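Local atomic coordinates of selenium-binding protein (Sulfolobus tokodaii, PDB entry 2ECE), a protein that is of unknown function but adopts the beta-propeller fold of the selenium-binding protein family and may bind selenium. Residues 301-306 with 340-345; 380-385 with 408-413; 398-401 with 405-408. One frame throughout, in Å; residues are numbered along the deposited sequence.

Interaction 1 (301-306 with 340-345)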
# COMPACT_ATOMS: atom_id res chain seq x y z
N PRO A 301 9.44 9.98 -17.01
CA PRO A 301 10.49 10.98 -16.78
C PRO A 301 10.07 12.13 -15.87
O PRO A 301 8.88 12.40 -15.68
CB PRO A 301 10.81 11.46 -18.19
CG PRO A 301 9.46 11.46 -18.83
CD PRO A 301 8.90 10.11 -18.38
N ALA A 302 11.06 12.80 -15.29
CA ALA A 302 10.80 13.94 -14.42
C ALA A 302 10.37 15.11 -15.31
O ALA A 302 10.68 15.14 -16.50
CB ALA A 302 12.06 14.30 -13.64
N GLU A 303 9.64 16.07 -14.73
CA GLU A 303 9.19 17.24 -15.48
C GLU A 303 9.97 18.49 -15.09
O GLU A 303 9.92 18.93 -13.94
CB GLU A 303 7.70 17.49 -15.23
CG GLU A 303 6.74 16.59 -15.99
CD GLU A 303 6.67 16.91 -17.47
OE1 GLU A 303 7.26 17.93 -17.89
OE2 GLU A 303 6.03 16.14 -18.22
N PRO A 304 10.72 19.06 -16.04
CA PRO A 304 11.48 20.27 -15.71
C PRO A 304 10.57 21.41 -15.22
O PRO A 304 9.47 21.60 -15.74
CB PRO A 304 12.22 20.59 -17.02
CG PRO A 304 11.46 19.80 -18.09
CD PRO A 304 11.10 18.54 -17.36
N LEU A 305 11.04 22.13 -14.21
CA LEU A 305 10.29 23.24 -13.62
C LEU A 305 11.33 24.08 -12.89
O LEU A 305 12.13 23.54 -12.12
CB LEU A 305 9.29 22.69 -12.60
CG LEU A 305 7.82 23.14 -12.58
CD1 LEU A 305 7.34 23.12 -11.12
CD2 LEU A 305 7.65 24.52 -13.17
N GLU A 306 11.35 25.40 -13.09
CA GLU A 306 12.35 26.22 -12.42
C GLU A 306 11.97 26.81 -11.06
O GLU A 306 12.80 26.83 -10.15
CB GLU A 306 12.84 27.34 -13.34
CG GLU A 306 11.78 28.23 -13.95
CD GLU A 306 12.39 29.30 -14.84
OE1 GLU A 306 13.31 28.96 -15.62
OE2 GLU A 306 11.95 30.48 -14.78
N TRP A 340 3.15 10.90 -6.95
CA TRP A 340 3.15 11.77 -5.79
C TRP A 340 3.98 13.04 -5.97
O TRP A 340 3.84 13.99 -5.21
CB TRP A 340 3.67 10.99 -4.59
CG TRP A 340 3.41 11.65 -3.28
CD1 TRP A 340 2.19 11.89 -2.72
CD2 TRP A 340 4.38 12.09 -2.33
NE1 TRP A 340 2.34 12.45 -1.47
CE2 TRP A 340 3.68 12.59 -1.21
CE3 TRP A 340 5.79 12.11 -2.33
CZ2 TRP A 340 4.34 13.10 -0.09
CZ3 TRP A 340 6.44 12.62 -1.20
CH2 TRP A 340 5.71 13.11 -0.11
N GLY A 341 4.84 13.06 -6.98
CA GLY A 341 5.65 14.24 -7.23
C GLY A 341 4.96 15.17 -8.20
O GLY A 341 4.59 16.29 -7.86
N ILE A 342 4.75 14.68 -9.42
CA ILE A 342 4.09 15.47 -10.45
C ILE A 342 2.62 15.79 -10.14
O ILE A 342 2.16 16.91 -10.39
CB ILE A 342 4.22 14.75 -11.81
CG1 ILE A 342 5.65 14.93 -12.32
CG2 ILE A 342 3.18 15.30 -12.80
CD1 ILE A 342 6.03 14.00 -13.44
N GLY A 343 1.89 14.81 -9.59
CA GLY A 343 0.49 15.03 -9.25
C GLY A 343 -0.51 14.36 -10.17
O GLY A 343 -1.38 15.03 -10.74
N GLU A 344 -0.42 13.04 -10.32
CA GLU A 344 -1.34 12.33 -11.20
C GLU A 344 -1.66 10.91 -10.73
O GLU A 344 -0.99 10.34 -9.87
CB GLU A 344 -0.74 12.21 -12.61
CG GLU A 344 -0.33 13.50 -13.31
CD GLU A 344 0.36 13.23 -14.65
OE1 GLU A 344 0.56 12.04 -15.00
OE2 GLU A 344 0.70 14.20 -15.36
N VAL A 345 -2.73 10.37 -11.32
CA VAL A 345 -3.13 9.00 -11.11
C VAL A 345 -3.30 8.59 -12.56
O VAL A 345 -3.98 9.29 -13.33
CB VAL A 345 -4.49 8.83 -10.39
CG1 VAL A 345 -4.87 7.35 -10.39
CG2 VAL A 345 -4.41 9.33 -8.96
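E303 and I342 mark the nearest approach of the two backbones, with 7.4 Å between E303 CA and I342 CA, and no backbone hydrogen bond bridges the gap. What closes it is one apolar reach: both residues direct their CB toward the opposite segment, and the two side chains cross at about a right angle. I342 CD1 comes up against the first methylene beyond CB, 3.7 Å from E303 CG, and I342 CG1 stands a little farther back from the same E303 atom. I342 CD1 also lies 4.0 Å from P301 O, so the methyl meets an aliphatic carbon and a backbone carbonyl. In I342, CD1 is anti to CA (chi2 164°), so the chain is extended and the methyl is its leading atom. E303 CG, anti to the carbonyl carbon (chi1 -78°), meets the isoleucine, and the bend at chi2 (-73°) then sets the direction of the carboxylate. E303 OE2 remains 6.4 Å from OE2 of E344, whose carboxylate is salt-bridged to R346 through OE1 and hydrogen-bonded to H369 through OE2. The contact is small, burying 98 Å², and passes from buried I342 to exposed P301. Behind I342 the chain turns through G343, whose backbone angles would drive a CB against the carbonyl O of I342, which calls for glycine, and with E344 it forms a G1 beta bulge opposite the end of strand 334-339. The contact thus joins two neighbouring blades of the propeller: the end of strand 291-304 in one, and the hairpin turn between strands 334-339 and 344-349 in the next. Strand 318-319 pairs with strand 291-304 and packs against I342 through V319, while F368 and H369, from the loop after strand 357-363, touch E303 and I342 respectively.

Interaction 2 (380-385 with 408-413)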
# COMPACT_ATOMS: atom_id res chain seq x y z
N THR A 380 -3.67 19.73 -1.22
CA THR A 380 -2.26 19.76 -0.84
C THR A 380 -1.69 18.38 -1.16
O THR A 380 -2.44 17.41 -1.31
CB THR A 380 -2.08 20.04 0.67
OG1 THR A 380 -2.79 19.06 1.44
CG2 THR A 380 -2.61 21.43 1.01
N GLY A 381 -0.37 18.28 -1.26
CA GLY A 381 0.24 17.00 -1.57
C GLY A 381 -0.11 16.54 -2.97
O GLY A 381 -0.25 17.36 -3.89
N ALA A 382 -0.25 15.23 -3.15
CA ALA A 382 -0.57 14.65 -4.45
C ALA A 382 -1.08 13.23 -4.24
O ALA A 382 -1.11 12.74 -3.12
CB ALA A 382 0.67 14.65 -5.32
N PRO A 383 -1.50 12.55 -5.33
CA PRO A 383 -1.99 11.18 -5.17
C PRO A 383 -0.87 10.29 -4.62
O PRO A 383 0.29 10.43 -5.00
CB PRO A 383 -2.37 10.78 -6.59
CG PRO A 383 -2.74 12.08 -7.23
CD PRO A 383 -1.66 13.00 -6.72
N GLN A 384 -1.21 9.47 -3.63
CA GLN A 384 -0.24 8.54 -3.07
C GLN A 384 -0.86 7.14 -3.08
O GLN A 384 -0.76 6.41 -4.07
CB GLN A 384 0.14 9.00 -1.66
CG GLN A 384 1.51 8.56 -1.19
CD GLN A 384 1.62 7.06 -1.02
OE1 GLN A 384 1.89 6.34 -1.99
NE2 GLN A 384 1.41 6.58 0.20
N MET A 385 -1.53 6.77 -1.99
CA MET A 385 -2.16 5.46 -1.92
C MET A 385 -3.41 5.43 -2.79
O MET A 385 -4.14 6.42 -2.90
CB MET A 385 -2.54 5.08 -0.49
CG MET A 385 -1.37 4.61 0.36
SD MET A 385 -0.30 3.42 -0.47
CE MET A 385 -1.33 1.94 -0.50
N GLN A 408 8.97 17.31 3.61
CA GLN A 408 10.08 17.71 2.75
C GLN A 408 9.61 18.10 1.36
O GLN A 408 10.07 19.10 0.80
CB GLN A 408 11.09 16.58 2.62
CG GLN A 408 11.85 16.25 3.87
CD GLN A 408 12.78 15.08 3.66
OE1 GLN A 408 12.34 13.95 3.50
NE2 GLN A 408 14.08 15.36 3.64
N PHE A 409 8.71 17.30 0.80
CA PHE A 409 8.20 17.57 -0.54
C PHE A 409 7.02 18.53 -0.59
O PHE A 409 6.76 19.14 -1.63
CB PHE A 409 7.86 16.26 -1.25
CG PHE A 409 9.08 15.44 -1.62
CD1 PHE A 409 9.64 14.54 -0.71
CD2 PHE A 409 9.69 15.62 -2.86
CE1 PHE A 409 10.79 13.82 -1.04
CE2 PHE A 409 10.84 14.90 -3.20
CZ PHE A 409 11.39 14.00 -2.29
N TYR A 410 6.29 18.64 0.51
CA TYR A 410 5.14 19.54 0.61
C TYR A 410 5.30 20.21 1.97
O TYR A 410 4.51 19.99 2.89
CB TYR A 410 3.83 18.75 0.53
CG TYR A 410 3.61 18.14 -0.85
CD1 TYR A 410 3.16 18.92 -1.91
CD2 TYR A 410 3.94 16.81 -1.10
CE1 TYR A 410 3.06 18.39 -3.20
CE2 TYR A 410 3.84 16.27 -2.38
CZ TYR A 410 3.41 17.07 -3.43
OH TYR A 410 3.36 16.56 -4.70
N PRO A 411 6.34 21.06 2.11
CA PRO A 411 6.66 21.79 3.34
C PRO A 411 5.60 22.75 3.85
O PRO A 411 5.60 23.10 5.03
CB PRO A 411 7.96 22.50 2.97
CG PRO A 411 7.75 22.81 1.53
CD PRO A 411 7.20 21.50 1.00
N GLU A 412 4.69 23.18 2.99
CA GLU A 412 3.65 24.11 3.42
C GLU A 412 2.64 23.43 4.35
O GLU A 412 1.84 24.10 4.99
CB GLU A 412 2.94 24.71 2.20
CG GLU A 412 3.87 25.52 1.31
CD GLU A 412 3.14 26.23 0.19
OE1 GLU A 412 2.10 26.87 0.47
OE2 GLU A 412 3.60 26.16 -0.98
N GLY A 413 2.69 22.10 4.41
CA GLY A 413 1.78 21.38 5.29
C GLY A 413 0.75 20.53 4.58
O GLY A 413 -0.30 21.02 4.15
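The phenol ring of Y410 lays one face on the backbone of G381 in a CH-pi contact: G381 CA sits 3.4 Å from the centroid of the Y410 ring, only 6° off its normal. At the ring's CD2/CE2 edge lies the indole of W340, in an edge-to-face pairing. Having CG anti to the carbonyl carbon (chi1 -68°) sends the ring from the end of helix 403-409 across to the glycine. At the far end, A382 CB packs 3.4 Å from Y410 OH, and this hydroxyl is hydrogen-bonded to the backbone carbonyl of W340. The positive phi of G381 favours glycine. Beyond the ring, Y410 to G413 form a type I turn, which brings G413 O to 3.9 Å from T380 CG2; T380 OG1 bonds instead to the backbone N of K415. A leucine at Y410 would lose the aromatic face over G381 CA and would probably leave the W340 carbonyl without its hydroxyl mate. No hydrogen bond links segments 380-385 and 408-413 directly, so this buried join between the loop entering the last blade and the end of helix 403-409 depends on ring-to-backbone packing, with the ring's one polar atom satisfied by a third segment.

Interaction 3 (398-401 with 405-408)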
# COMPACT_ATOMS: atom_id res chain seq x y z
N THR A 398 -5.77 8.81 -1.69
CA THR A 398 -5.40 9.62 -0.53
C THR A 398 -4.04 10.26 -0.86
O THR A 398 -3.43 9.91 -1.88
CB THR A 398 -5.34 8.82 0.79
OG1 THR A 398 -4.40 7.73 0.66
CG2 THR A 398 -6.73 8.29 1.14
N ASN A 399 -3.53 11.14 -0.00
CA ASN A 399 -2.31 11.89 -0.37
C ASN A 399 -1.05 11.93 0.48
O ASN A 399 -0.11 12.65 0.13
CB ASN A 399 -2.74 13.33 -0.65
CG ASN A 399 -3.32 14.00 0.58
OD1 ASN A 399 -4.00 13.35 1.39
ND2 ASN A 399 -3.08 15.30 0.73
N SER A 400 -1.02 11.20 1.59
CA SER A 400 0.16 11.22 2.45
C SER A 400 1.06 10.01 2.22
O SER A 400 0.57 8.90 2.01
CB SER A 400 -0.27 11.29 3.91
OG SER A 400 0.85 11.17 4.76
N LEU A 401 2.37 10.23 2.28
CA LEU A 401 3.35 9.16 2.09
C LEU A 401 3.96 8.72 3.42
O LEU A 401 3.90 7.56 3.80
CB LEU A 401 4.47 9.62 1.14
CG LEU A 401 5.61 8.63 0.88
CD1 LEU A 401 5.07 7.39 0.19
CD2 LEU A 401 6.69 9.29 0.02
N TRP A 405 8.57 12.73 5.29
CA TRP A 405 8.78 12.89 3.86
C TRP A 405 7.76 13.89 3.31
O TRP A 405 8.07 14.67 2.41
CB TRP A 405 8.67 11.53 3.14
CG TRP A 405 9.83 10.61 3.44
CD1 TRP A 405 10.39 10.39 4.67
CD2 TRP A 405 10.57 9.81 2.51
NE1 TRP A 405 11.44 9.50 4.55
CE2 TRP A 405 11.57 9.13 3.24
CE3 TRP A 405 10.48 9.60 1.12
CZ2 TRP A 405 12.48 8.25 2.63
CZ3 TRP A 405 11.39 8.72 0.52
CH2 TRP A 405 12.38 8.06 1.28
N ASP A 406 6.54 13.86 3.84
CA ASP A 406 5.50 14.80 3.40
C ASP A 406 6.05 16.21 3.59
O ASP A 406 5.98 17.06 2.71
CB ASP A 406 4.23 14.69 4.26
CG ASP A 406 3.50 13.37 4.09
OD1 ASP A 406 3.81 12.61 3.15
OD2 ASP A 406 2.59 13.11 4.91
N ASN A 407 6.60 16.43 4.78
CA ASN A 407 7.14 17.72 5.17
C ASN A 407 8.29 18.22 4.31
O ASN A 407 8.56 19.42 4.27
CB ASN A 407 7.54 17.69 6.64
CG ASN A 407 6.35 17.48 7.56
OD1 ASN A 407 5.19 17.58 7.13
ND2 ASN A 407 6.62 17.19 8.83
N GLN A 408 8.97 17.31 3.61
CA GLN A 408 10.08 17.71 2.75
C GLN A 408 9.61 18.10 1.36
O GLN A 408 10.07 19.10 0.80
CB GLN A 408 11.09 16.58 2.62
CG GLN A 408 11.85 16.25 3.87
CD GLN A 408 12.78 15.08 3.66
OE1 GLN A 408 12.34 13.95 3.50
NE2 GLN A 408 14.08 15.36 3.64
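D406 and L401, the two residues that bury most surface here, join the loop leaving strand 394-398 to the short helix 403-409 within the last four-stranded blade of a seven-bladed beta-propeller. The carboxylate of D406 does most of the polar work. Across the contact it receives two hydrogen bonds from consecutive residues, one at each oxygen: OD2 takes the hydroxyl of S400, and OD1 takes the backbone N-H of L401. Both use syn lone pairs, so the carboxylate meets the loop with its open end in a two-pronged grip that should restrict its rotation. With OG of S400 anti to its backbone N (chi1 174°), the hydroxyl projects to the OD2 branch. The OD2 atom has a further partner in R443 of strand 443-449, a salt bridge that probably balances the buried negative charge and ties the helix to the strand that completes the first blade. L401 supplies the apolar half. Its CB passes 3.7 Å from D406 OD1, while its CD2 methyl reaches the six-membered part of the W405 indole, 4.0 Å from W405 CE3. The two side chains cross obliquely. W405 points its CB toward the loop, but the indole NE1 is used on I213 O, which attaches this side of the helix to a different part of the chain. Polar and apolar contacts thus fix the loop and helix together, although only three residues separate the two segments. The two carboxylate bonds differ in length: S400 OG stands 2.6 Å from D406 OD2, whereas L401 N lies 2.9 Å from D406 OD1, its N-H...O angle being 160°.

Overall arrangement
Interaction 1 closes before the others open; interaction 3 lies between 380-385 and the close of interaction 2, and both use helix 403-409. Interaction 1, at the seam between two adjacent blades, is centred about 12 Å from interaction 2 and about 15 Å from interaction 3. The latter two are centred only about 4 Å apart, share Q408, and gather at the entry and the helix of the final blade, where Q384 N pairs with T398 O. W340, in segment 340-345 though not itself touching 301-306, bonds Y410 OH through its carbonyl O and N399 O through NE1. One hairpin turn of the sixth blade is therefore built into the loops of the seventh.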